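PDB 5NYW: peptidase, which is an ancestral beta-subunit (Anbu) of the proteasome family, probably an N-terminal nucleophile hydrolase, though its biological role is not established. Local coordinates for residues Arg42-Gln47 with Gly118-Glu123. Residues are numbered along the deposited sequence; the frame is centred on the assembly and turned at random.
Sequences RTLVVQ and GQIKGE
The carbonyl O of Q119 is approached from two residues: T43 N donates a hydrogen bond of 3.0 Å, nearly straight at 174°, and R42 CA adds a CA-H...O contact at 3.5 Å. T43 O in turn takes the N-H of Q119, less straight at 157°, and lies 3.2 Å from G118 CA. T43 and Q119 thus form an antiparallel hydrogen-bonded pair, flanked by the non-hydrogen-bonded pairs R42 with I120 and L44 with G118. A CB on G118 would run into T43 O, and its backbone angles also favour glycine. On one face of the sheet R42 and I120 run alongside each other. With CG anti to the backbone N (chi1 156°) and a bend at chi3, the long R42 chain carries its guanidinium past apolar I120, whose CD1 and CG2 lie over one guanidinium face (CD1 to NH1 3.8 Å), so that NH1 reaches the carbonyls of L74 and V77. L44 CD1 meets I120 CG1 at 3.7 Å, and both residues pack on M80 of helix 80-98. On the other face the Q119 amide suits a double role: NE2 donates to E123 O (2.9 Å), bracing the type II turn from I120 to E123, and OE1 bonds to Y198 OH. This pairing joins adjacent strands 42-50 and 112-120 of the five-stranded antiparallel sheet, sandwiched between helices and the second sheet as in the αββα fold of proteasome-type Ntn-hydrolases.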
loop_
_atom_site.group_PDB
_atom_site.type_symbol
_atom_site.label_atom_id
_atom_site.label_comp_id
_atom_site.label_asym_id
_atom_site.label_seq_id
_atom_site.Cartn_x
_atom_site.Cartn_y
_atom_site.Cartn_z
ATOM N N ARG L 42 46.617 -13.372 -2.142
ATOM C CA ARG L 42 45.261 -13.814 -1.846
ATOM C C ARG L 42 44.871 -15.132 -2.489
ATOM O O ARG L 42 45.260 -15.419 -3.615
ATOM C CB ARG L 42 44.339 -12.679 -2.293
ATOM C CG ARG L 42 42.909 -12.942 -2.638
ATOM C CD ARG L 42 42.381 -11.695 -3.390
ATOM N NE ARG L 42 42.854 -10.488 -2.710
ATOM C CZ ARG L 42 42.077 -9.519 -2.226
ATOM N NH1 ARG L 42 40.760 -9.550 -2.384
ATOM N NH2 ARG L 42 42.628 -8.501 -1.590
ATOM N N THR L 43 44.115 -15.938 -1.741
ATOM C CA THR L 43 43.540 -17.188 -2.235
ATOM C C THR L 43 42.126 -17.420 -1.698
ATOM O O THR L 43 41.925 -17.612 -0.503
ATOM C CB THR L 43 44.434 -18.393 -1.887
ATOM O OG1 THR L 43 45.698 -18.238 -2.542
ATOM C CG2 THR L 43 43.798 -19.690 -2.375
ATOM N N LEU L 44 41.146 -17.374 -2.585
ATOM C CA LEU L 44 39.749 -17.560 -2.213
ATOM C C LEU L 44 39.135 -18.755 -2.946
ATOM O O LEU L 44 39.303 -18.899 -4.164
ATOM C CB LEU L 44 38.953 -16.300 -2.512
ATOM C CG LEU L 44 38.927 -15.181 -1.475
ATOM C CD1 LEU L 44 40.305 -14.623 -1.171
ATOM C CD2 LEU L 44 37.999 -14.080 -1.974
ATOM N N VAL L 45 38.441 -19.605 -2.190
ATOM C CA VAL L 45 37.771 -20.796 -2.715
ATOM C C VAL L 45 36.260 -20.704 -2.559
ATOM O O VAL L 45 35.753 -20.416 -1.466
ATOM C CB VAL L 45 38.257 -22.080 -2.003
ATOM C CG1 VAL L 45 37.509 -23.304 -2.521
ATOM C CG2 VAL L 45 39.748 -22.252 -2.194
ATOM N N VAL L 46 35.545 -20.960 -3.650
ATOM C CA VAL L 46 34.088 -20.975 -3.619
ATOM C C VAL L 46 33.546 -22.351 -3.989
ATOM O O VAL L 46 33.890 -22.888 -5.045
ATOM C CB VAL L 46 33.500 -19.939 -4.591
ATOM C CG1 VAL L 46 31.987 -20.027 -4.591
ATOM C CG2 VAL L 46 33.956 -18.527 -4.218
ATOM N N GLN L 47 32.697 -22.926 -3.143
ATOM C CA GLN L 47 32.115 -24.228 -3.465
ATOM C C GLN L 47 30.612 -24.144 -3.699
ATOM O O GLN L 47 29.907 -23.436 -2.977
ATOM C CB GLN L 47 32.417 -25.223 -2.348
ATOM C CG GLN L 47 33.876 -25.650 -2.282
ATOM C CD GLN L 47 34.198 -26.362 -0.977
ATOM O OE1 GLN L 47 34.131 -25.764 0.101
ATOM N NE2 GLN L 47 34.532 -27.647 -1.064
ATOM N N GLY L 118 39.355 -19.136 2.722
ATOM C CA GLY L 118 40.671 -18.771 2.250
ATOM C C GLY L 118 41.369 -17.741 3.093
ATOM O O GLY L 118 41.076 -17.579 4.294
ATOM N N GLN L 119 42.282 -17.018 2.450
ATOM C CA GLN L 119 43.076 -16.031 3.161
ATOM C C GLN L 119 43.381 -14.864 2.246
ATOM O O GLN L 119 43.745 -15.056 1.082
ATOM C CB GLN L 119 44.374 -16.658 3.668
ATOM C CG GLN L 119 45.132 -15.812 4.658
ATOM C CD GLN L 119 46.388 -16.500 5.165
ATOM O OE1 GLN L 119 46.891 -17.429 4.531
ATOM N NE2 GLN L 119 46.881 -16.070 6.329
ATOM N N ILE L 120 43.201 -13.659 2.781
ATOM C CA ILE L 120 43.669 -12.426 2.145
ATOM C C ILE L 120 44.816 -11.889 2.994
ATOM O O ILE L 120 44.673 -11.765 4.212
ATOM C CB ILE L 120 42.553 -11.394 2.046
ATOM C CG1 ILE L 120 41.461 -11.890 1.099
ATOM C CG2 ILE L 120 43.101 -10.069 1.568
ATOM C CD1 ILE L 120 40.237 -11.030 1.106
ATOM N N LYS L 121 45.947 -11.566 2.368
ATOM C CA LYS L 121 47.140 -11.220 3.146
ATOM C C LYS L 121 46.879 -10.098 4.132
ATOM O O LYS L 121 46.281 -9.086 3.795
ATOM C CB LYS L 121 48.327 -10.873 2.242
ATOM C CG LYS L 121 49.654 -10.870 3.011
ATOM C CD LYS L 121 50.872 -10.668 2.109
ATOM C CE LYS L 121 52.178 -10.796 2.901
ATOM N NZ LYS L 121 53.405 -10.695 2.045
ATOM N N GLY L 122 47.328 -10.306 5.364
ATOM C CA GLY L 122 47.076 -9.372 6.438
ATOM C C GLY L 122 46.059 -9.901 7.426
ATOM O O GLY L 122 45.754 -9.250 8.428
ATOM N N GLU L 123 45.491 -11.062 7.130
ATOM C CA GLU L 123 44.525 -11.666 8.040
ATOM C C GLU L 123 44.741 -13.188 8.062
ATOM O O GLU L 123 45.438 -13.739 7.203
ATOM C CB GLU L 123 43.089 -11.296 7.641
ATOM C CG GLU L 123 42.559 -12.012 6.414
ATOM C CD GLU L 123 41.103 -11.678 6.095
ATOM O OE1 GLU L 123 40.612 -12.206 5.075
ATOM O OE2 GLU L 123 40.447 -10.922 6.858
#